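Long-range contacts in glycerol kinase, putative (Plasmodium falciparum, PDB 2W40), which probably phosphorylates glycerol with ATP to give sn-glycerol 3-phosphate, as other glycerol kinases of the FGGY family do: residues 8-13 and 442-447; 80-85 and 244-249; 166-171 and 181-186; 249-254 and 446-451. All coordinates share one frame; numbering follows the deposited sequence. Where two conformers were deposited one is given.

Contact 1 of 4, residues 8-13 and 442-447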
loop_
_atom_site.group_PDB
_atom_site.type_symbol
_atom_site.label_atom_id
_atom_site.label_comp_id
_atom_site.label_asym_id
_atom_site.label_seq_id
_atom_site.Cartn_x
_atom_site.Cartn_y
_atom_site.Cartn_z
ATOM N N SER C 8 24.762 -27.110 -14.921
ATOM C CA SER C 8 24.188 -26.894 -13.592
ATOM C C SER C 8 22.759 -26.373 -13.802
ATOM O O SER C 8 22.613 -25.309 -14.465
ATOM C CB SER C 8 25.052 -25.933 -12.750
ATOM O OG SER C 8 24.413 -25.701 -11.514
ATOM N N ILE C 9 21.736 -27.123 -13.301
ATOM C CA ILE C 9 20.350 -26.704 -13.451
ATOM C C ILE C 9 19.950 -26.091 -12.089
ATOM O O ILE C 9 20.074 -26.763 -11.028
ATOM C CB ILE C 9 19.430 -27.899 -13.764
ATOM C CG1 ILE C 9 19.841 -28.500 -15.152
ATOM C CG2 ILE C 9 17.948 -27.443 -13.563
ATOM C CD1 ILE C 9 19.276 -29.895 -15.372
ATOM N N ASP C 10 19.416 -24.851 -12.111
ATOM C CA ASP C 10 18.852 -24.222 -10.896
ATOM C C ASP C 10 17.356 -23.970 -11.171
ATOM O O ASP C 10 16.979 -23.109 -11.927
ATOM C CB ASP C 10 19.616 -22.940 -10.600
ATOM C CG ASP C 10 19.076 -22.114 -9.488
ATOM O OD1 ASP C 10 18.210 -22.586 -8.744
ATOM O OD2 ASP C 10 19.602 -20.927 -9.327
ATOM N N GLN C 11 16.525 -24.849 -10.685
ATOM C CA GLN C 11 15.106 -24.781 -10.838
ATOM C C GLN C 11 14.619 -23.935 -9.649
ATOM O O GLN C 11 14.445 -24.437 -8.532
ATOM C CB GLN C 11 14.476 -26.203 -10.873
ATOM C CG GLN C 11 13.081 -26.273 -11.480
ATOM C CD GLN C 11 12.114 -25.274 -10.819
ATOM O OE1 GLN C 11 11.646 -25.490 -9.708
ATOM N NE2 GLN C 11 11.980 -24.092 -11.447
ATOM N N SER C 12 14.537 -22.641 -9.886
ATOM C CA SER C 12 14.286 -21.663 -8.848
ATOM C C SER C 12 12.802 -21.368 -8.717
ATOM O O SER C 12 11.946 -21.898 -9.451
ATOM C CB SER C 12 15.157 -20.410 -9.117
ATOM O OG SER C 12 15.189 -19.574 -7.994
ATOM N N THR C 13 12.468 -20.537 -7.728
ATOM C CA THR C 13 11.002 -20.285 -7.455
ATOM C C THR C 13 10.338 -19.630 -8.645
ATOM O O THR C 13 9.230 -20.023 -9.003
ATOM C CB THR C 13 10.826 -19.402 -6.241
ATOM O OG1 THR C 13 11.515 -20.026 -5.131
ATOM C CG2 THR C 13 9.372 -19.324 -5.820
ATOM N N GLU C 442 25.461 -15.697 -9.300
ATOM C CA GLU C 442 24.776 -17.045 -9.426
ATOM C C GLU C 442 25.483 -18.131 -8.646
ATOM O O GLU C 442 25.685 -19.232 -9.147
ATOM C CB GLU C 442 24.499 -17.476 -10.867
ATOM C CG GLU C 442 23.579 -16.519 -11.646
ATOM C CD GLU C 442 22.079 -16.542 -11.236
ATOM O OE1 GLU C 442 21.617 -17.354 -10.376
ATOM O OE2 GLU C 442 21.324 -15.747 -11.870
ATOM N N VAL C 443 25.719 -17.883 -7.350
ATOM C CA VAL C 443 26.505 -18.830 -6.543
ATOM C C VAL C 443 25.704 -20.137 -6.302
ATOM O O VAL C 443 26.324 -21.217 -6.070
ATOM C CB VAL C 443 27.034 -18.296 -5.188
ATOM C CG1 VAL C 443 27.896 -17.032 -5.376
ATOM C CG2 VAL C 443 25.933 -17.936 -4.249
ATOM N N THR C 444 24.357 -20.058 -6.361
ATOM C CA THR C 444 23.568 -21.322 -6.292
ATOM C C THR C 444 23.945 -22.349 -7.355
ATOM O O THR C 444 24.242 -23.520 -7.057
ATOM C CB THR C 444 22.076 -20.991 -6.361
ATOM O OG1 THR C 444 21.760 -20.246 -5.151
ATOM C CG2 THR C 444 21.235 -22.280 -6.432
ATOM N N SER C 445 23.907 -21.938 -8.634
ATOM C CA SER C 445 24.300 -22.838 -9.739
ATOM C C SER C 445 25.758 -23.279 -9.625
ATOM O O SER C 445 26.089 -24.390 -9.993
ATOM C CB SER C 445 24.039 -22.183 -11.061
ATOM O OG SER C 445 24.915 -21.075 -11.304
ATOM N N LEU C 446 26.634 -22.373 -9.135
ATOM C CA LEU C 446 28.047 -22.692 -8.970
ATOM C C LEU C 446 28.219 -23.845 -7.973
ATOM O O LEU C 446 29.011 -24.793 -8.227
ATOM C CB LEU C 446 28.788 -21.446 -8.529
ATOM C CG LEU C 446 30.246 -21.510 -8.387
ATOM C CD1 LEU C 446 30.912 -21.952 -9.633
ATOM C CD2 LEU C 446 30.661 -20.121 -7.833
ATOM N N GLY C 447 27.460 -23.865 -6.875
ATOM C CA GLY C 447 27.618 -24.950 -5.931
ATOM C C GLY C 447 27.249 -26.336 -6.478
ATOM O O GLY C 447 27.924 -27.323 -6.215
HETATM O O HOH W 1 22.086 -19.794 -9.731
#
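This is a buried strand-to-helix contact between the two actin-like domains, the central strand 3-11 of the first meeting the N-terminal turn of helix 443-455 in the second. The two segments run at 132° to each other, their axes 7.6 Å apart. With its hydroxyl anti to the backbone N (chi1 177°), S8 reaches straight across the gap, and its OG donates to S445 O over 2.6 Å, arriving in the carbonyl plane on a lone pair. Two residues on, D10 takes up the same torsion (174°) and lays its carboxylate crosswise against T444, D10 OD2 standing 3.6 Å from T444 CG2. The same oxygen lies only 4.2 Å from E442 OE1, a pair of like charges. A water sits between them, donating to D10 OD2 at 2.8 Å and to E442 OE1 at 2.6 Å. The N-H of S445, in the first turn, is satisfied by this water at 3.0 Å from S445 N, and the positive end of the helix probably eases the repulsion. S445 OG turns back to donate to E442 O at 2.9 Å and is also bonded to Y21 OH. In the sugar kinase/Hsp70/actin superfamily this helix probably corresponds to the second connecting helix between domains. Strands 15-21 and 74-83 flank strand 3-11 in its sheet and contribute K17, F19 and T82 to the packing.

Contact 2 of 4, residues 80-85 and 244-249. With GOL (glycerol), chain B.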
loop_
_atom_site.group_PDB
_atom_site.type_symbol
_atom_site.label_atom_id
_atom_site.label_comp_id
_atom_site.label_asym_id
_atom_site.label_seq_id
_atom_site.Cartn_x
_atom_site.Cartn_y
_atom_site.Cartn_z
ATOM N N GLY C 80 24.608 -31.252 -12.503
ATOM C CA GLY C 80 24.210 -30.999 -11.095
ATOM C C GLY C 80 22.837 -30.292 -11.076
ATOM O O GLY C 80 22.497 -29.513 -11.976
ATOM N N ILE C 81 22.047 -30.664 -10.068
ATOM C CA ILE C 81 20.699 -30.187 -9.907
ATOM C C ILE C 81 20.578 -29.459 -8.577
ATOM O O ILE C 81 21.002 -29.968 -7.520
ATOM C CB ILE C 81 19.689 -31.343 -9.964
ATOM C CG1 ILE C 81 19.683 -31.850 -11.407
ATOM C CG2 ILE C 81 18.299 -30.873 -9.501
ATOM C CD1 ILE C 81 18.784 -32.999 -11.726
ATOM N N THR C 82 20.000 -28.239 -8.612
ATOM C CA THR C 82 19.612 -27.543 -7.407
ATOM C C THR C 82 18.286 -26.882 -7.600
ATOM O O THR C 82 17.848 -26.694 -8.739
ATOM C CB THR C 82 20.764 -26.567 -6.966
ATOM O OG1 THR C 82 20.514 -26.150 -5.641
ATOM C CG2 THR C 82 20.948 -25.398 -7.921
ATOM N N ASN C 83 17.619 -26.570 -6.507
ATOM C CA ASN C 83 16.189 -26.254 -6.625
ATOM C C ASN C 83 15.630 -25.537 -5.440
ATOM O O ASN C 83 16.128 -25.668 -4.334
ATOM C CB ASN C 83 15.417 -27.599 -6.668
ATOM C CG ASN C 83 15.703 -28.463 -5.409
ATOM O OD1 ASN C 83 16.815 -29.031 -5.276
ATOM N ND2 ASN C 83 14.643 -28.654 -4.502
ATOM N N GLN C 84 14.590 -24.753 -5.698
ATOM C CA GLN C 84 13.721 -24.212 -4.681
ATOM C C GLN C 84 13.284 -25.404 -3.776
ATOM O O GLN C 84 12.813 -26.460 -4.285
ATOM C CB GLN C 84 12.481 -23.584 -5.353
ATOM C CG GLN C 84 11.770 -24.441 -6.376
ATOM C CD GLN C 84 10.297 -24.078 -6.621
ATOM O OE1 GLN C 84 9.604 -23.612 -5.715
ATOM N NE2 GLN C 84 9.810 -24.391 -7.819
ATOM N N ARG C 85 13.480 -25.238 -2.486
ATOM C CA ARG C 85 13.241 -26.272 -1.511
ATOM C C ARG C 85 11.715 -26.255 -1.111
ATOM O O ARG C 85 11.013 -25.296 -1.481
ATOM C CB ARG C 85 14.135 -26.060 -0.339
ATOM C CG ARG C 85 15.641 -26.096 -0.698
ATOM C CD ARG C 85 16.604 -25.641 0.458
ATOM N NE ARG C 85 16.219 -24.304 0.832
ATOM C CZ ARG C 85 16.574 -23.697 1.965
ATOM N NH1 ARG C 85 17.461 -24.271 2.779
ATOM N NH2 ARG C 85 15.997 -22.561 2.325
ATOM N N GLY C 244 25.319 -34.557 -9.040
ATOM C CA GLY C 244 25.192 -33.771 -7.853
ATOM C C GLY C 244 23.809 -33.232 -7.697
ATOM O O GLY C 244 23.155 -32.943 -8.658
ATOM N N CYS C 245 23.351 -33.154 -6.452
ATOM C CA CYS C 245 22.044 -32.649 -6.117
ATOM C C CYS C 245 21.995 -32.091 -4.756
ATOM O O CYS C 245 22.449 -32.721 -3.820
ATOM C CB CYS C 245 21.093 -33.798 -6.177
ATOM S SG CYS C 245 19.291 -33.374 -6.023
ATOM N N ILE C 246 21.456 -30.897 -4.626
ATOM C CA ILE C 246 21.449 -30.153 -3.342
ATOM C C ILE C 246 20.336 -29.084 -3.396
ATOM O O ILE C 246 20.077 -28.539 -4.481
ATOM C CB ILE C 246 22.863 -29.542 -3.065
ATOM C CG1 ILE C 246 22.946 -28.965 -1.690
ATOM C CG2 ILE C 246 23.205 -28.516 -4.207
ATOM C CD1 ILE C 246 24.398 -28.802 -1.126
ATOM N N GLY C 247 19.728 -28.776 -2.243
ATOM C CA GLY C 247 18.821 -27.670 -2.097
ATOM C C GLY C 247 19.531 -26.315 -2.401
ATOM O O GLY C 247 20.728 -26.164 -2.184
ATOM N N ASP C 248 18.796 -25.379 -3.020
ATOM C CA ASP C 248 19.375 -24.149 -3.510
ATOM C C ASP C 248 20.161 -23.371 -2.503
ATOM O O ASP C 248 21.333 -22.955 -2.822
ATOM C CB ASP C 248 18.439 -23.300 -4.379
ATOM C CG ASP C 248 17.163 -22.773 -3.657
ATOM O OD1 ASP C 248 17.006 -22.987 -2.452
ATOM O OD2 ASP C 248 16.311 -22.151 -4.361
ATOM N N GLN C 249 19.611 -23.198 -1.302
ATOM C CA GLN C 249 20.302 -22.281 -0.335
ATOM C C GLN C 249 21.603 -22.984 0.188
ATOM O O GLN C 249 22.611 -22.321 0.493
ATOM C CB GLN C 249 19.390 -21.844 0.744
ATOM C CG GLN C 249 18.198 -21.007 0.235
ATOM C CD GLN C 249 18.626 -19.926 -0.773
ATOM O OE1 GLN C 249 19.614 -19.198 -0.454
ATOM N NE2 GLN C 249 18.026 -19.875 -1.985
HETATM C C1 GOL B . 13.849 -20.822 -2.281
HETATM O O1 GOL B . 15.060 -20.425 -2.961
HETATM C C2 GOL B . 14.224 -21.576 -1.092
HETATM O O2 GOL B . 14.726 -22.863 -1.405
HETATM C C3 GOL B . 12.981 -21.716 -0.157
HETATM O O3 GOL B . 13.319 -22.290 1.063
#
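The most unusual feature is a glycerol gripped at the ends of two neighbouring parallel strands, its O2 held by three hydrogen bonds. Strands 74-83 and 241-247 belong to the N-terminal, actin-like domain of the FGGY kinase, and their C-terminal ends border the glycerol site. Upstream, I81 N donates to G244 O, and I246 N to I81 O. T82 joins in with its side chain, OG1 donating to I246 O at 2.7 Å from above the carbonyl plane. D248, in the first turn of helix 248-255, gives its N-H to N83 O (3.0 Å). With CG in the crowded position (chi1 63°), its carboxylate is presented to the ligand, OD1 accepting from glycerol O2 at 2.5 Å and OD2 from O1 at 2.6 Å. R85 uses both backbone N (2.9 Å) and NE (3.1 Å) on O2, each N-H pointing almost straight at it. NH2 reaches O3, and NH1 is engaged by E308 in a salt bridge. Q249 NE2 reaches O1, and E86 and Y137 complete the site. D248 OD1 lies well out of the guanidinium plane, so its long salt bridge to R85 NE rests on charge alone. Over the centre of one R85 guanidinium face stands Q249 CB, 3.6 Å above the plane.

Contact 3 of 4, residues 166-171 and 181-186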
loop_
_atom_site.group_PDB
_atom_site.type_symbol
_atom_site.label_atom_id
_atom_site.label_comp_id
_atom_site.label_asym_id
_atom_site.label_seq_id
_atom_site.Cartn_x
_atom_site.Cartn_y
_atom_site.Cartn_z
ATOM N N ASN C 166 10.092 -33.486 -3.656
ATOM C CA ASN C 166 10.461 -32.139 -3.886
ATOM C C ASN C 166 10.886 -31.891 -5.360
ATOM O O ASN C 166 10.932 -32.796 -6.135
ATOM C CB ASN C 166 11.511 -31.691 -2.921
ATOM C CG ASN C 166 11.073 -31.655 -1.412
ATOM O OD1 ASN C 166 11.847 -32.152 -0.560
ATOM N ND2 ASN C 166 9.891 -31.097 -1.070
ATOM N N ILE C 167 11.258 -30.672 -5.720
ATOM C CA ILE C 167 11.491 -30.347 -7.117
ATOM C C ILE C 167 12.709 -31.133 -7.676
ATOM O O ILE C 167 12.731 -31.557 -8.789
ATOM C CB ILE C 167 11.675 -28.835 -7.293
ATOM C CG1 ILE C 167 10.340 -28.099 -7.090
ATOM C CG2 ILE C 167 12.383 -28.456 -8.650
ATOM C CD1 ILE C 167 9.411 -28.229 -8.293
ATOM N N ASN C 168 13.710 -31.349 -6.810
ATOM C CA ASN C 168 14.838 -32.144 -7.228
ATOM C C ASN C 168 14.477 -33.537 -7.649
ATOM O O ASN C 168 14.901 -34.012 -8.706
ATOM C CB ASN C 168 15.904 -32.257 -6.164
ATOM C CG ASN C 168 15.418 -32.842 -4.872
ATOM O OD1 ASN C 168 14.354 -32.422 -4.360
ATOM N ND2 ASN C 168 16.228 -33.711 -4.262
ATOM N N THR C 169 13.623 -34.191 -6.815
ATOM C CA THR C 169 13.088 -35.512 -7.102
ATOM C C THR C 169 12.299 -35.546 -8.420
ATOM O O THR C 169 12.420 -36.502 -9.246
ATOM C CB THR C 169 12.270 -36.013 -5.919
ATOM O OG1 THR C 169 13.070 -35.936 -4.752
ATOM C CG2 THR C 169 11.810 -37.509 -6.154
ATOM N N TRP C 170 11.495 -34.498 -8.635
ATOM C CA TRP C 170 10.681 -34.361 -9.825
ATOM C C TRP C 170 11.633 -34.291 -11.103
ATOM O O TRP C 170 11.407 -34.978 -12.119
ATOM C CB TRP C 170 9.795 -33.142 -9.678
ATOM C CG TRP C 170 8.946 -32.768 -10.847
ATOM C CD1 TRP C 170 9.014 -31.592 -11.561
ATOM C CD2 TRP C 170 7.921 -33.567 -11.493
ATOM N NE1 TRP C 170 8.063 -31.591 -12.583
ATOM C CE2 TRP C 170 7.406 -32.790 -12.591
ATOM C CE3 TRP C 170 7.426 -34.859 -11.264
ATOM C CZ2 TRP C 170 6.362 -33.238 -13.415
ATOM C CZ3 TRP C 170 6.404 -35.317 -12.068
ATOM C CH2 TRP C 170 5.864 -34.514 -13.143
ATOM N N LEU C 171 12.609 -33.429 -11.048
ATOM C CA LEU C 171 13.510 -33.262 -12.179
ATOM C C LEU C 171 14.248 -34.555 -12.489
ATOM O O LEU C 171 14.365 -34.960 -13.629
ATOM C CB LEU C 171 14.464 -32.092 -11.892
ATOM C CG LEU C 171 14.074 -30.702 -12.280
ATOM C CD1 LEU C 171 12.618 -30.329 -12.055
ATOM C CD2 LEU C 171 15.096 -29.632 -11.852
ATOM N N TYR C 181 14.844 -40.295 -6.247
ATOM C CA TYR C 181 15.875 -39.923 -5.337
ATOM C C TYR C 181 15.652 -38.542 -4.797
ATOM O O TYR C 181 15.113 -37.682 -5.438
ATOM C CB TYR C 181 17.268 -39.893 -6.025
ATOM C CG TYR C 181 17.796 -41.208 -6.481
ATOM C CD1 TYR C 181 17.948 -42.233 -5.619
ATOM C CD2 TYR C 181 18.303 -41.354 -7.751
ATOM C CE1 TYR C 181 18.514 -43.432 -6.001
ATOM C CE2 TYR C 181 18.873 -42.555 -8.163
ATOM C CZ TYR C 181 18.972 -43.596 -7.272
ATOM O OH TYR C 181 19.571 -44.773 -7.638
ATOM N N THR C 182 16.199 -38.347 -3.617
ATOM C CA THR C 182 16.422 -37.026 -3.068
ATOM C C THR C 182 17.822 -37.005 -2.447
ATOM O O THR C 182 18.572 -37.958 -2.544
ATOM C CB THR C 182 15.339 -36.578 -2.009
ATOM O OG1 THR C 182 15.431 -35.153 -1.801
ATOM C CG2 THR C 182 15.398 -37.400 -0.714
ATOM N N ASP C 183 18.144 -35.858 -1.923
ATOM C CA ASP C 183 19.415 -35.660 -1.203
ATOM C C ASP C 183 19.152 -35.193 0.203
ATOM O O ASP C 183 18.044 -34.726 0.551
ATOM C CB ASP C 183 20.324 -34.706 -1.933
ATOM C CG ASP C 183 19.856 -33.296 -1.794
ATOM O OD1 ASP C 183 19.031 -32.858 -2.627
ATOM O OD2 ASP C 183 20.223 -32.632 -0.800
ATOM N N VAL C 184 20.129 -35.405 1.077
ATOM C CA VAL C 184 19.943 -35.093 2.496
ATOM C C VAL C 184 19.531 -33.638 2.809
ATOM O O VAL C 184 18.793 -33.373 3.771
ATOM C CB VAL C 184 21.245 -35.363 3.291
ATOM C CG1 VAL C 184 21.609 -36.836 3.437
ATOM C CG2 VAL C 184 22.409 -34.593 2.710
ATOM N N THR C 185 19.951 -32.673 2.020
ATOM C CA THR C 185 19.540 -31.275 2.220
ATOM C C THR C 185 18.046 -31.027 1.914
ATOM O O THR C 185 17.332 -30.478 2.772
ATOM C CB THR C 185 20.434 -30.242 1.525
ATOM O OG1 THR C 185 20.266 -30.297 0.086
ATOM C CG2 THR C 185 21.904 -30.474 1.948
ATOM N N ASN C 186 17.569 -31.546 0.768
ATOM C CA ASN C 186 16.170 -31.445 0.444
ATOM C C ASN C 186 15.290 -32.265 1.388
ATOM O O ASN C 186 14.229 -31.777 1.798
ATOM C CB ASN C 186 15.928 -31.856 -1.004
ATOM C CG ASN C 186 16.151 -30.667 -1.989
ATOM O OD1 ASN C 186 15.389 -29.695 -1.969
ATOM N ND2 ASN C 186 17.126 -30.783 -2.850
HETATM O O HOH W 2 13.307 -34.397 -0.314
HETATM O O HOH W 3 14.020 -38.689 -8.499
#
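N168 holds its CG in the crowded position between backbone N and carbonyl carbon (chi1 58°), which swings the amide out from the first turn of helix 167-176, while T182 on strand 181-183 sets OG1 anti to its own N (-165°). The two meet as N168 ND2 donates to T182 OG1 at 3.0 Å, the hydroxyl lying in the amide plane and the bond nearly straight. Next along the helix, T169 OG1, anti to its carbonyl carbon, donates to Y181 O at 2.8 Å from above the carbonyl plane. These bonds fasten the helix to the strand that follows it in the N-terminal actin-like domain of the FGGY fold, where I167 and L171 face strand 3-11. D183 is the N-cap of helix 184-187: its OD2 accepts from T185 OG1 in a very short bond of 2.5 Å, and from N186 N. D183 OD1 takes N186 ND2 at 2.8 Å on the syn lone pair, which fixes the amide of N186. The N186 and N168 side chains meet tip to tip, their amides stacked with planes 21° apart; N186 OD1 meanwhile accepts from N83. A water bridges N166 OD1 and T182 OG1, and N166 ND2 is bonded to S139.

Contact 4 of 4, residues 249-254 and 446-451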
loop_
_atom_site.group_PDB
_atom_site.type_symbol
_atom_site.label_atom_id
_atom_site.label_comp_id
_atom_site.label_asym_id
_atom_site.label_seq_id
_atom_site.Cartn_x
_atom_site.Cartn_y
_atom_site.Cartn_z
ATOM N N GLN C 249 19.611 -23.198 -1.302
ATOM C CA GLN C 249 20.302 -22.281 -0.335
ATOM C C GLN C 249 21.603 -22.984 0.188
ATOM O O GLN C 249 22.611 -22.321 0.493
ATOM C CB GLN C 249 19.390 -21.844 0.744
ATOM C CG GLN C 249 18.198 -21.007 0.235
ATOM C CD GLN C 249 18.626 -19.926 -0.773
ATOM O OE1 GLN C 249 19.614 -19.198 -0.454
ATOM N NE2 GLN C 249 18.026 -19.875 -1.985
ATOM N N GLN C 250 21.558 -24.312 0.400
ATOM C CA GLN C 250 22.755 -25.094 0.707
ATOM C C GLN C 250 23.738 -25.084 -0.464
ATOM O O GLN C 250 24.981 -24.972 -0.269
ATOM C CB GLN C 250 22.326 -26.521 1.105
ATOM C CG GLN C 250 21.756 -26.600 2.481
ATOM C CD GLN C 250 20.247 -26.595 2.568
ATOM O OE1 GLN C 250 19.586 -26.039 1.665
ATOM N NE2 GLN C 250 19.671 -27.115 3.738
ATOM N N SER C 251 23.227 -25.098 -1.678
ATOM C CA SER C 251 24.086 -24.967 -2.903
ATOM C C SER C 251 24.909 -23.684 -2.827
ATOM O O SER C 251 26.106 -23.679 -3.114
ATOM C CB SER C 251 23.304 -25.088 -4.202
ATOM O OG SER C 251 24.138 -25.408 -5.272
ATOM N N ALA C 252 24.287 -22.594 -2.425
ATOM C CA ALA C 252 24.940 -21.323 -2.294
ATOM C C ALA C 252 26.033 -21.324 -1.216
ATOM O O ALA C 252 27.066 -20.586 -1.327
ATOM C CB ALA C 252 23.870 -20.264 -1.979
ATOM N N CYS C 253 25.881 -22.098 -0.146
ATOM C CA CYS C 253 26.944 -22.385 0.855
ATOM C C CYS C 253 28.169 -23.027 0.229
ATOM O O CYS C 253 29.290 -22.614 0.502
ATOM C CB CYS C 253 26.475 -23.286 1.973
ATOM S SG CYS C 253 25.133 -22.586 2.973
ATOM N N ILE C 254 27.944 -23.946 -0.712
ATOM C CA ILE C 254 29.091 -24.569 -1.357
ATOM C C ILE C 254 29.718 -23.567 -2.340
ATOM O O ILE C 254 30.956 -23.448 -2.362
ATOM C CB ILE C 254 28.732 -25.911 -2.000
ATOM C CG1 ILE C 254 28.262 -26.919 -0.953
ATOM C CG2 ILE C 254 29.947 -26.559 -2.702
ATOM C CD1 ILE C 254 27.821 -28.246 -1.589
ATOM N N LEU C 446 26.634 -22.373 -9.135
ATOM C CA LEU C 446 28.047 -22.692 -8.970
ATOM C C LEU C 446 28.219 -23.845 -7.973
ATOM O O LEU C 446 29.011 -24.793 -8.227
ATOM C CB LEU C 446 28.788 -21.446 -8.529
ATOM C CG LEU C 446 30.246 -21.510 -8.387
ATOM C CD1 LEU C 446 30.912 -21.952 -9.633
ATOM C CD2 LEU C 446 30.661 -20.121 -7.833
ATOM N N GLY C 447 27.460 -23.865 -6.875
ATOM C CA GLY C 447 27.618 -24.950 -5.931
ATOM C C GLY C 447 27.249 -26.336 -6.478
ATOM O O GLY C 447 27.924 -27.323 -6.215
ATOM N N ALA C 448 26.228 -26.387 -7.332
ATOM C CA ALA C 448 25.776 -27.608 -7.954
ATOM C C ALA C 448 26.799 -28.103 -8.981
ATOM O O ALA C 448 26.962 -29.315 -9.160
ATOM C CB ALA C 448 24.411 -27.431 -8.614
ATOM N N ALA C 449 27.457 -27.176 -9.673
ATOM C CA ALA C 449 28.483 -27.565 -10.655
ATOM C C ALA C 449 29.654 -28.125 -9.900
ATOM O O ALA C 449 30.268 -29.062 -10.341
ATOM C CB ALA C 449 28.851 -26.326 -11.459
ATOM N N VAL C 450 29.964 -27.539 -8.734
ATOM C CA VAL C 450 31.046 -28.060 -7.873
ATOM C C VAL C 450 30.764 -29.523 -7.443
ATOM O O VAL C 450 31.659 -30.411 -7.575
ATOM C CB VAL C 450 31.403 -27.115 -6.651
ATOM C CG1 VAL C 450 32.329 -27.834 -5.598
ATOM C CG2 VAL C 450 31.970 -25.746 -7.187
ATOM N N LEU C 451 29.559 -29.761 -6.935
ATOM C CA LEU C 451 29.279 -31.078 -6.456
ATOM C C LEU C 451 29.320 -32.095 -7.625
ATOM O O LEU C 451 29.895 -33.166 -7.486
ATOM C CB LEU C 451 27.899 -31.118 -5.725
ATOM C CG LEU C 451 27.687 -30.382 -4.426
ATOM C CD1 LEU C 451 26.126 -30.285 -4.215
ATOM C CD2 LEU C 451 28.418 -31.062 -3.331
#
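The flat groups here are backbone peptides. Over one face of the G447-A448 peptide stands the hydroxyl of S251, its OG 3.1 Å from A448 N but well off the line of that N-H, so the two are not hydrogen-bonded. The hydroxyl is instead taken by T444 O, one turn earlier on the partner helix. The carbonyl oxygen of S251 faces the alpha carbon of G447, whose C-H points at S251 O across 3.4 Å with an angle of 162° at the hydrogen. The segments 249-254 and 446-451 cross at 72°, and because G447 has no side chain and A448 a small one, their axes come within 7.4 Å. Helices 248-255 and 443-455 probably correspond to the two connecting helices of the sugar kinase/Hsp70/actin superfamily, which cross between the domains. Beyond the glycine, I254 points toward the partner helix. Its CG2, anti to the backbone N, lies obliquely against V450 CG1 at 4.0 Å. The other branch extends (chi2 177°) to carry CD1 across L451 at about a right angle; in the conformer described, I254 CD1 is 3.4 Å from L451 CD2, closer than usual. I246, from strand 241-247, packs against S251, I254 and L451.

Contacts 1 and 2 lie in one sheet, with contacts 3 and 4 packed around it. The first two are joined through I9 N to G80 O and I9 O to T82 N, each 2.8 Å. Contacts 1 and 4 use overlapping parts of helix 443-455, sharing L446 and G447, and S251 OG lies 2.6 Å from T444 O. Contact 4 continues the helix that contact 2 begins, and Q250 OE1, 3.0 Å from R85 NH1, probably helps position the arginine that grips the glycerol. Contact 3, in the same N-terminal domain, joins contact 2 where T185 OG1 lies 2.8 Å from G247 N. The side chains of D10 and N186 each lie about 7 Å from the glycerol, and that of D248 about 7 Å from the side chain of T270, which binds ADP in another structure of this protein.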